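Local atomic coordinates of petrobactin biosynthesis protein AsbB (Bacillus anthracis, PDB entry 3TO3), a protein that catalyses the ATP-dependent condensation of spermidine with citryl-spermidine intermediates, a step in the biosynthesis of the siderophore petrobactin. Residues A280-R285 with H439-I444; V385-L390 with L514-E519; K491-D494 with M498-I501. One frame throughout, in Å; residues are numbered along the deposited sequence. Where two conformers were deposited one is given.

How the contacts relate
Contacts 1 and 2 form one continuous region around ATP, their centres 12 Å apart. Strands 383-386 and 443-448 are neighbours in the same sheet, and Met443 O of contact 1 is 2.9 Å from Phe387 N of contact 2, a probable hydrogen bond. A second probable one links Gln282 OE1 to Asn388 ND2. Contact 1 meets the phosphates and the base and holds two magnesium-site residues; contact 2 reaches the adenine through Asn388. Contact 3 is a surface turn in the chain between the two halves of contact 2, about 27 Å centre to centre from contact 1 and 28 Å from contact 2, and touches neither.

Contact 1. Residues A280-R285 with H439-I444; sequences AQQSMR and HGQNMI. With ATP (adenosine-5'-triphosphate), chain E.
The side chains of Gln282 and Gln441 slide past one another in opposite directions inside the ATP site of this IucA/IucC-family synthetase, with Gln282 on the beta turn joining strands 278-280 and 286-289. Their amide planes stand 69° apart and no hydrogen bond joins them: Gln441 NE2 lies 3.5 Å from Gln282 CB, while Gln282 NE2 comes alongside Gln441 CG at 4.0 Å. Gln282 is extended beyond CG, and its amide is spoken for by Asn388, bonded to OE1, and Glu154, bonded to NE2. Gln441 instead bends at chi2 (-100°). Its CB packs against adenine N3 of ATP at 3.6 Å and its CG reaches the ribose O4', so the side chain follows the nucleotide from base to phosphates. Gln441 and Asn442 also belong to the magnesium site, together with Asp459.

Beside Gln282 on the type I turn Gln281-Met284, Ser283 also touches Gln441, its backbone N 3.8 Å from Gln441 NE2. Its OG donates to O1B of ATP at 2.8 Å and is also hydrogen-bonded to Thr286. Arg285 approaches the same oxygen with the edge of its guanidinium, O1B lying near the group's plane. Its CG sits between the backbone N and the carbonyl carbon (chi1 53°), and from there the chain runs extended to NE, laying the side chain beside the phosphates. O1B therefore takes bonds from both Ser283 OG and Arg285 NE, which probably helps to offset its negative charge. With Lys299 and Arg311 also bonded to ATP, several positive groups gather round the phosphates. Arg285 NH2 bridges the alpha and beta phosphates: it gives a weak bond to O1A and a firmer one to O2B of ATP at 3.1 Å.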
loop_
_atom_site.group_PDB
_atom_site.type_symbol
_atom_site.label_atom_id
_atom_site.label_comp_id
_atom_site.label_asym_id
_atom_site.label_seq_id
_atom_site.Cartn_x
_atom_site.Cartn_y
_atom_site.Cartn_z
ATOM N N ALA B 280 6.793 19.987 10.442
ATOM C CA ALA B 280 5.935 19.045 11.172
ATOM C C ALA B 280 6.248 19.014 12.645
ATOM O O ALA B 280 7.394 19.197 13.018
ATOM C CB ALA B 280 6.061 17.609 10.608
ATOM N N GLN B 281 5.222 18.762 13.460
ATOM C CA GLN B 281 5.370 18.394 14.876
ATOM C C GLN B 281 5.420 16.862 15.066
ATOM O O GLN B 281 5.494 16.119 14.095
ATOM C CB GLN B 281 4.212 18.967 15.678
ATOM C CG GLN B 281 4.062 20.460 15.491
ATOM C CD GLN B 281 3.039 21.079 16.442
ATOM O OE1 GLN B 281 1.850 20.748 16.392
ATOM N NE2 GLN B 281 3.502 21.987 17.313
ATOM N N GLN B 282 5.368 16.395 16.310
ATOM C CA GLN B 282 5.382 14.962 16.595
ATOM C C GLN B 282 4.298 14.217 15.855
ATOM O O GLN B 282 4.445 13.035 15.580
ATOM C CB GLN B 282 5.176 14.707 18.084
ATOM C CG GLN B 282 6.421 14.880 18.945
ATOM C CD GLN B 282 6.137 14.630 20.421
ATOM O OE1 GLN B 282 6.567 13.619 20.971
ATOM N NE2 GLN B 282 5.389 15.548 21.064
ATOM N N SER B 283 3.200 14.904 15.550
ATOM C CA SER B 283 2.029 14.295 14.912
ATOM C C SER B 283 2.226 14.102 13.415
ATOM O O SER B 283 1.619 13.220 12.796
ATOM C CB SER B 283 0.749 15.100 15.242
ATOM O OG SER B 283 0.107 15.684 14.112
HETATM N N MSE B 284 3.045 14.969 12.839
HETATM C CA MSE B 284 3.407 14.965 11.415
HETATM C C MSE B 284 2.346 15.431 10.411
HETATM O O MSE B 284 2.707 15.933 9.354
HETATM C CB MSE B 284 3.862 13.597 10.991
HETATM C CG MSE B 284 5.268 13.321 11.454
HETATM SE SE MSE B 284 5.871 11.702 10.670
HETATM C CE MSE B 284 5.678 12.221 8.797
ATOM N N ARG B 285 1.069 15.396 10.769
ATOM C CA ARG B 285 0.050 16.007 9.919
ATOM C C ARG B 285 -0.295 17.380 10.493
ATOM O O ARG B 285 -1.097 18.117 9.948
ATOM C CB ARG B 285 -1.179 15.104 9.756
ATOM C CG ARG B 285 -1.740 14.656 11.065
ATOM C CD ARG B 285 -3.108 14.052 10.910
ATOM N NE ARG B 285 -3.609 13.590 12.196
ATOM C CZ ARG B 285 -4.828 13.113 12.402
ATOM N NH1 ARG B 285 -5.682 13.043 11.393
ATOM N NH2 ARG B 285 -5.192 12.704 13.616
ATOM N N HIS B 439 -3.898 12.059 27.121
ATOM C CA HIS B 439 -2.638 11.356 26.898
ATOM C C HIS B 439 -1.496 12.384 26.788
ATOM O O HIS B 439 -1.720 13.603 26.840
ATOM C CB HIS B 439 -2.687 10.515 25.620
ATOM C CG HIS B 439 -3.750 9.449 25.600
ATOM N ND1 HIS B 439 -4.760 9.427 24.662
ATOM C CD2 HIS B 439 -3.922 8.334 26.354
ATOM C CE1 HIS B 439 -5.523 8.362 24.851
ATOM N NE2 HIS B 439 -5.032 7.676 25.866
ATOM N N GLY B 440 -0.270 11.899 26.631
ATOM C CA GLY B 440 0.892 12.770 26.662
ATOM C C GLY B 440 1.021 13.797 25.549
ATOM O O GLY B 440 1.569 14.885 25.767
ATOM N N GLN B 441 0.519 13.464 24.365
ATOM C CA GLN B 441 0.716 14.310 23.201
ATOM C C GLN B 441 -0.344 15.418 23.112
ATOM O O GLN B 441 -0.249 16.310 22.265
ATOM C CB GLN B 441 0.733 13.452 21.927
ATOM C CG GLN B 441 1.738 13.923 20.859
ATOM C CD GLN B 441 1.088 14.746 19.735
ATOM O OE1 GLN B 441 -0.117 14.629 19.484
ATOM N NE2 GLN B 441 1.888 15.580 19.057
ATOM N N ASN B 442 -1.348 15.366 23.988
ATOM C CA ASN B 442 -2.390 16.387 24.029
ATOM C C ASN B 442 -2.111 17.524 25.000
ATOM O O ASN B 442 -2.943 18.424 25.176
ATOM C CB ASN B 442 -3.731 15.767 24.403
ATOM C CG ASN B 442 -4.246 14.850 23.330
ATOM O OD1 ASN B 442 -5.041 13.942 23.592
ATOM N ND2 ASN B 442 -3.758 15.055 22.103
HETATM N N MSE B 443 -0.957 17.460 25.654
HETATM C CA MSE B 443 -0.703 18.318 26.785
HETATM C C MSE B 443 0.649 18.976 26.624
HETATM O O MSE B 443 1.619 18.354 26.196
HETATM C CB MSE B 443 -0.737 17.508 28.082
HETATM C CG MSE B 443 -2.109 16.981 28.455
HETATM SE SE MSE B 443 -2.115 15.758 30.028
HETATM C CE MSE B 443 -1.588 16.989 31.437
ATOM N N ILE B 444 0.700 20.243 26.982
ATOM C CA ILE B 444 1.917 21.022 26.911
ATOM C C ILE B 444 2.188 21.662 28.253
ATOM O O ILE B 444 1.357 22.413 28.751
ATOM C CB ILE B 444 1.792 22.097 25.821
ATOM C CG1 ILE B 444 1.525 21.406 24.480
ATOM C CG2 ILE B 444 3.057 22.943 25.775
ATOM C CD1 ILE B 444 1.407 22.334 23.315
HETATM P PB ATP E . -2.707 14.205 16.161
HETATM O O1B ATP E . -2.369 14.455 14.713
HETATM O O2B ATP E . -4.148 13.782 16.277
HETATM O O3B ATP E . -2.428 15.507 16.999
HETATM P PA ATP E . -1.789 11.647 16.214
HETATM O O1A ATP E . -2.232 11.669 14.764
HETATM O O2A ATP E . -2.683 10.774 17.087
HETATM O O3A ATP E . -1.793 13.096 16.777
HETATM O "O5'" ATP E . -0.320 11.092 16.238
HETATM C "C5'" ATP E . 0.572 11.489 17.211
HETATM C "C4'" ATP E . 1.722 10.672 17.399
HETATM O "O4'" ATP E . 2.300 10.930 18.724
HETATM C "C3'" ATP E . 1.352 9.238 17.385
HETATM O "O3'" ATP E . 2.029 8.587 16.380
HETATM C "C2'" ATP E . 1.748 8.731 18.711
HETATM O "O2'" ATP E . 2.226 7.455 18.623
HETATM C "C1'" ATP E . 2.815 9.692 19.110
HETATM N N9 ATP E . 3.190 9.665 20.499
HETATM C C8 ATP E . 4.458 9.565 20.934
HETATM N N7 ATP E . 4.435 9.573 22.274
HETATM C C5 ATP E . 3.157 9.687 22.700
HETATM C C6 ATP E . 2.570 9.750 23.971
HETATM N N6 ATP E . 3.403 9.683 25.140
HETATM N N1 ATP E . 1.225 9.868 24.071
HETATM C C2 ATP E . 0.459 9.926 22.962
HETATM N N3 ATP E . 0.996 9.866 21.722
HETATM C C4 ATP E . 2.340 9.747 21.558
#

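Contact 2. Residues V385-L390 with L514-E519; sequences VPFNGL and LFNVGE. With ATP (adenosine-5'-triphosphate), chain E.
Phe387 reaches Asn516 and Val517 of helix 502-528, its side chain crossing that of Asn516 at about a right angle. The CB of Phe387 packs against the backbone O of Gly440. With CG anti to the backbone N (chi1 -165°), the ring is carried toward the helix. Leu390 CD1 lies over one face, 3.5 Å above the plane and offset toward the rim. At the ring's edge, CD2 comes 3.5 Å from Asn516 OD1, which lies near the ring plane, and CE2 is almost as close to that oxygen; the edge hydrogens would suit its partial negative charge. Ring and amide planes are 74° apart. Farther out, Phe387 CE2 makes an apolar contact with Val517 CG2 at 4.0 Å, and CZ stays near the same methyl.

The amide it touches is fixed at both ends: Asn516 OD1 is hydrogen-bonded to the hydroxyl of the ATP-binding residue Tyr391, and ND2 to Ser438 O. The Phe387 edge thus packs on a second-shell group of the nucleotide site, while the next residue, Asn388, sets its CB 3.4 Å from N6 of ATP. Phe387 lies at strand 383-386, bonded through its backbone to Met443 of strand 443-448; its ring is wedged between helix 502-528 and helix 410-432, where it touches Leu417 and Ala421.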
loop_
_atom_site.group_PDB
_atom_site.type_symbol
_atom_site.label_atom_id
_atom_site.label_comp_id
_atom_site.label_asym_id
_atom_site.label_seq_id
_atom_site.Cartn_x
_atom_site.Cartn_y
_atom_site.Cartn_z
ATOM N N VAL B 385 7.146 22.737 27.029
ATOM C CA VAL B 385 7.656 21.446 26.621
ATOM C C VAL B 385 6.459 20.518 26.408
ATOM O O VAL B 385 5.514 20.541 27.181
ATOM C CB VAL B 385 8.659 20.875 27.714
ATOM C CG1 VAL B 385 8.028 20.874 29.075
ATOM C CG2 VAL B 385 9.083 19.479 27.384
ATOM N N PRO B 386 6.505 19.681 25.367
ATOM C CA PRO B 386 5.462 18.660 25.207
ATOM C C PRO B 386 5.420 17.739 26.406
ATOM O O PRO B 386 6.466 17.356 26.928
ATOM C CB PRO B 386 5.901 17.876 23.970
ATOM C CG PRO B 386 7.254 18.395 23.592
ATOM C CD PRO B 386 7.427 19.735 24.222
ATOM N N PHE B 387 4.228 17.361 26.835
ATOM C CA PHE B 387 4.110 16.691 28.114
ATOM C C PHE B 387 4.828 15.339 28.154
ATOM O O PHE B 387 5.466 15.021 29.144
ATOM C CB PHE B 387 2.659 16.608 28.559
ATOM C CG PHE B 387 2.482 16.268 30.008
ATOM C CD1 PHE B 387 2.402 17.264 30.953
ATOM C CD2 PHE B 387 2.407 14.950 30.423
ATOM C CE1 PHE B 387 2.215 16.955 32.291
ATOM C CE2 PHE B 387 2.235 14.644 31.746
ATOM C CZ PHE B 387 2.129 15.651 32.685
ATOM N N ASN B 388 4.774 14.562 27.078
ATOM C CA ASN B 388 5.579 13.344 27.034
ATOM C C ASN B 388 7.107 13.603 27.044
ATOM O O ASN B 388 7.900 12.711 27.301
ATOM C CB ASN B 388 5.183 12.445 25.859
ATOM C CG ASN B 388 5.458 13.088 24.506
ATOM O OD1 ASN B 388 5.206 14.281 24.299
ATOM N ND2 ASN B 388 5.961 12.290 23.570
ATOM N N GLY B 389 7.524 14.825 26.776
ATOM C CA GLY B 389 8.915 15.159 26.990
ATOM C C GLY B 389 9.369 14.945 28.429
ATOM O O GLY B 389 10.512 14.579 28.681
ATOM N N LEU B 390 8.471 15.154 29.380
ATOM C CA LEU B 390 8.828 15.045 30.788
ATOM C C LEU B 390 9.409 13.673 31.184
ATOM O O LEU B 390 10.172 13.567 32.136
ATOM C CB LEU B 390 7.643 15.412 31.659
ATOM C CG LEU B 390 7.051 16.809 31.378
ATOM C CD1 LEU B 390 5.801 17.013 32.170
ATOM C CD2 LEU B 390 8.008 17.958 31.608
ATOM N N LEU B 514 -2.457 5.861 33.636
ATOM C CA LEU B 514 -1.873 4.637 33.136
ATOM C C LEU B 514 -0.984 4.842 31.895
ATOM O O LEU B 514 0.156 4.422 31.903
ATOM C CB LEU B 514 -2.972 3.582 32.898
ATOM C CG LEU B 514 -2.538 2.135 32.622
ATOM C CD1 LEU B 514 -3.697 1.150 32.812
ATOM C CD2 LEU B 514 -2.005 2.013 31.217
ATOM N N PHE B 515 -1.478 5.480 30.840
ATOM C CA PHE B 515 -0.672 5.616 29.605
ATOM C C PHE B 515 0.186 6.872 29.526
ATOM O O PHE B 515 0.898 7.058 28.553
ATOM C CB PHE B 515 -1.538 5.559 28.326
ATOM C CG PHE B 515 -2.164 4.224 28.085
ATOM C CD1 PHE B 515 -1.373 3.095 27.897
ATOM C CD2 PHE B 515 -3.562 4.085 28.064
ATOM C CE1 PHE B 515 -1.962 1.843 27.695
ATOM C CE2 PHE B 515 -4.163 2.836 27.854
ATOM C CZ PHE B 515 -3.366 1.715 27.672
ATOM N N ASN B 516 0.078 7.760 30.505
ATOM C CA ASN B 516 0.808 9.000 30.406
ATOM C C ASN B 516 1.624 9.356 31.673
ATOM O O ASN B 516 2.824 9.127 31.705
ATOM C CB ASN B 516 -0.220 10.063 30.048
ATOM C CG ASN B 516 0.339 11.432 30.008
ATOM O OD1 ASN B 516 1.534 11.619 29.829
ATOM N ND2 ASN B 516 -0.536 12.427 30.160
ATOM N N VAL B 517 0.957 9.787 32.741
ATOM C CA VAL B 517 1.639 10.302 33.930
ATOM C C VAL B 517 2.395 9.181 34.622
ATOM O O VAL B 517 3.379 9.417 35.295
ATOM C CB VAL B 517 0.645 11.009 34.912
ATOM C CG1 VAL B 517 1.218 11.145 36.272
ATOM C CG2 VAL B 517 0.230 12.381 34.398
ATOM N N GLY B 518 1.939 7.956 34.416
ATOM C CA GLY B 518 2.553 6.782 34.995
ATOM C C GLY B 518 3.944 6.520 34.450
ATOM O O GLY B 518 4.786 5.981 35.151
ATOM N N GLU B 519 4.191 6.897 33.199
ATOM C CA GLU B 519 5.512 6.714 32.593
ATOM C C GLU B 519 6.558 7.527 33.346
ATOM O O GLU B 519 7.690 7.085 33.510
ATOM C CB GLU B 519 5.507 7.143 31.129
ATOM C CG GLU B 519 4.615 6.278 30.238
ATOM C CD GLU B 519 5.172 4.867 29.965
ATOM O OE1 GLU B 519 4.352 4.010 29.541
ATOM O OE2 GLU B 519 6.401 4.616 30.153
HETATM P PB ATP E . -2.707 14.205 16.161
HETATM O O1B ATP E . -2.369 14.455 14.713
HETATM O O2B ATP E . -4.148 13.782 16.277
HETATM O O3B ATP E . -2.428 15.507 16.999
HETATM P PA ATP E . -1.789 11.647 16.214
HETATM O O1A ATP E . -2.232 11.669 14.764
HETATM O O2A ATP E . -2.683 10.774 17.087
HETATM O O3A ATP E . -1.793 13.096 16.777
HETATM O "O5'" ATP E . -0.320 11.092 16.238
HETATM C "C5'" ATP E . 0.572 11.489 17.211
HETATM C "C4'" ATP E . 1.722 10.672 17.399
HETATM O "O4'" ATP E . 2.300 10.930 18.724
HETATM C "C3'" ATP E . 1.352 9.238 17.385
HETATM O "O3'" ATP E . 2.029 8.587 16.380
HETATM C "C2'" ATP E . 1.748 8.731 18.711
HETATM O "O2'" ATP E . 2.226 7.455 18.623
HETATM C "C1'" ATP E . 2.815 9.692 19.110
HETATM N N9 ATP E . 3.190 9.665 20.499
HETATM C C8 ATP E . 4.458 9.565 20.934
HETATM N N7 ATP E . 4.435 9.573 22.274
HETATM C C5 ATP E . 3.157 9.687 22.700
HETATM C C6 ATP E . 2.570 9.750 23.971
HETATM N N6 ATP E . 3.403 9.683 25.140
HETATM N N1 ATP E . 1.225 9.868 24.071
HETATM C C2 ATP E . 0.459 9.926 22.962
HETATM N N3 ATP E . 0.996 9.866 21.722
HETATM C C4 ATP E . 2.340 9.747 21.558
#

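Contact 3. Residues K491-D494 with M498-I501; sequences KMND and MDRI
Asn493 and Asp499 are joined by the hydrogen bond between the two segments of this surface loop: Asp499 N donates to Asn493 OD1 at 3.0 Å, with an N-H...O angle of 155°. The donor is tilted 17° from the carbonyl plane. The same oxygen also lies 3.3 Å from Met498 SE. Beyond it, Met498, a selenomethionine, bends at chi2 and chi3 and passes obliquely across Asn493, bringing CE to the backbone O of Asn493 at 3.3 Å. On the other branch of the amide, Asn493 ND2 stands 3.5 Å from Asp499 OD1, with amide and carboxylate planes almost perpendicular. Selenomethionine Met492 adds an apolar touch, its CG 3.7 Å from Asp499 CB; that CG, anti to the backbone N, is followed by a bend at chi2 that puts SE near Asp499 N.

What sets Asn493 in place is the turn that carries it. Lys491 N donates to Asp494 OD2 at 3.1 Å, reaching the carboxylate from above its plane, and Lys491 NZ makes a long, weak salt bridge to OD1 of the same group. Asp494 thereby ties both ends of the turn together. Met498 bonds through its backbone to Phe466. In the loop after helix 485-488 and before strand 497-498, Lys491-Asp494 is a type II beta turn with Asn493 at its third position, where a positive phi (84°) is characteristic.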
loop_
_atom_site.group_PDB
_atom_site.type_symbol
_atom_site.label_atom_id
_atom_site.label_comp_id
_atom_site.label_asym_id
_atom_site.label_seq_id
_atom_site.Cartn_x
_atom_site.Cartn_y
_atom_site.Cartn_z
ATOM N N LYS B 491 -25.613 6.899 16.957
ATOM C CA LYS B 491 -26.230 6.360 18.165
ATOM C C LYS B 491 -25.418 6.738 19.414
ATOM O O LYS B 491 -24.260 7.148 19.321
ATOM C CB LYS B 491 -26.408 4.830 18.054
ATOM C CG LYS B 491 -25.120 3.997 18.237
ATOM C CD LYS B 491 -25.140 2.714 17.384
ATOM C CE LYS B 491 -24.404 1.541 18.056
ATOM N NZ LYS B 491 -22.978 1.339 17.623
HETATM N N MSE B 492 -26.047 6.643 20.579
HETATM C CA MSE B 492 -25.381 6.965 21.834
HETATM C C MSE B 492 -24.072 6.196 22.049
HETATM O O MSE B 492 -23.998 4.981 21.803
HETATM C CB MSE B 492 -26.320 6.734 23.020
HETATM C CG MSE B 492 -25.665 6.994 24.376
HETATM SE SE MSE B 492 -25.457 8.881 24.843
HETATM C CE MSE B 492 -26.065 9.755 23.197
ATOM N N ASN B 493 -23.061 6.927 22.523
ATOM C CA ASN B 493 -21.705 6.419 22.731
ATOM C C ASN B 493 -20.863 6.449 21.462
ATOM O O ASN B 493 -19.655 6.195 21.500
ATOM C CB ASN B 493 -21.702 5.013 23.339
ATOM C CG ASN B 493 -22.119 5.007 24.793
ATOM O OD1 ASN B 493 -21.971 6.011 25.498
ATOM N ND2 ASN B 493 -22.644 3.874 25.256
ATOM N N ASP B 494 -21.503 6.770 20.344
ATOM C CA ASP B 494 -20.804 6.820 19.062
ATOM C C ASP B 494 -19.784 7.963 18.977
ATOM O O ASP B 494 -18.644 7.766 18.554
ATOM C CB ASP B 494 -21.815 6.928 17.915
ATOM C CG ASP B 494 -22.254 5.565 17.387
ATOM O OD1 ASP B 494 -21.934 4.532 18.040
ATOM O OD2 ASP B 494 -22.924 5.540 16.317
HETATM N N MSE B 498 -21.094 10.093 26.400
HETATM C CA MSE B 498 -21.212 8.761 26.965
HETATM C C MSE B 498 -22.397 8.692 27.897
HETATM O O MSE B 498 -22.703 9.653 28.598
HETATM C CB MSE B 498 -19.909 8.342 27.646
HETATM C CG MSE B 498 -18.707 8.283 26.672
HETATM SE SE MSE B 498 -18.840 6.989 25.174
HETATM C CE MSE B 498 -18.190 8.166 23.753
ATOM N N ASP B 499 -23.083 7.560 27.870
ATOM C CA ASP B 499 -24.262 7.365 28.702
ATOM C C ASP B 499 -23.874 6.837 30.070
ATOM O O ASP B 499 -24.706 6.796 30.974
ATOM C CB ASP B 499 -25.243 6.399 28.035
ATOM C CG ASP B 499 -24.789 4.951 28.123
ATOM O OD1 ASP B 499 -23.625 4.714 28.517
ATOM O OD2 ASP B 499 -25.597 4.053 27.793
ATOM N N ARG B 500 -22.616 6.420 30.206
ATOM C CA ARG B 500 -22.135 5.847 31.460
ATOM C C ARG B 500 -21.103 6.739 32.137
ATOM O O ARG B 500 -20.175 7.264 31.505
ATOM C CB ARG B 500 -21.626 4.404 31.274
ATOM C CG ARG B 500 -20.689 4.205 30.087
ATOM C CD ARG B 500 -20.494 2.728 29.705
ATOM N NE ARG B 500 -19.631 1.974 30.622
ATOM C CZ ARG B 500 -18.298 2.079 30.683
ATOM N NH1 ARG B 500 -17.635 2.931 29.897
ATOM N NH2 ARG B 500 -17.617 1.333 31.547
ATOM N N ILE B 501 -21.288 6.916 33.435
ATOM C CA ILE B 501 -20.410 7.758 34.228
ATOM C C ILE B 501 -18.988 7.179 34.330
ATOM O O ILE B 501 -18.015 7.917 34.591
ATOM C CB ILE B 501 -21.030 7.971 35.609
ATOM C CG1 ILE B 501 -20.232 8.978 36.431
ATOM C CG2 ILE B 501 -21.179 6.639 36.349
ATOM C CD1 ILE B 501 -21.034 9.460 37.618
#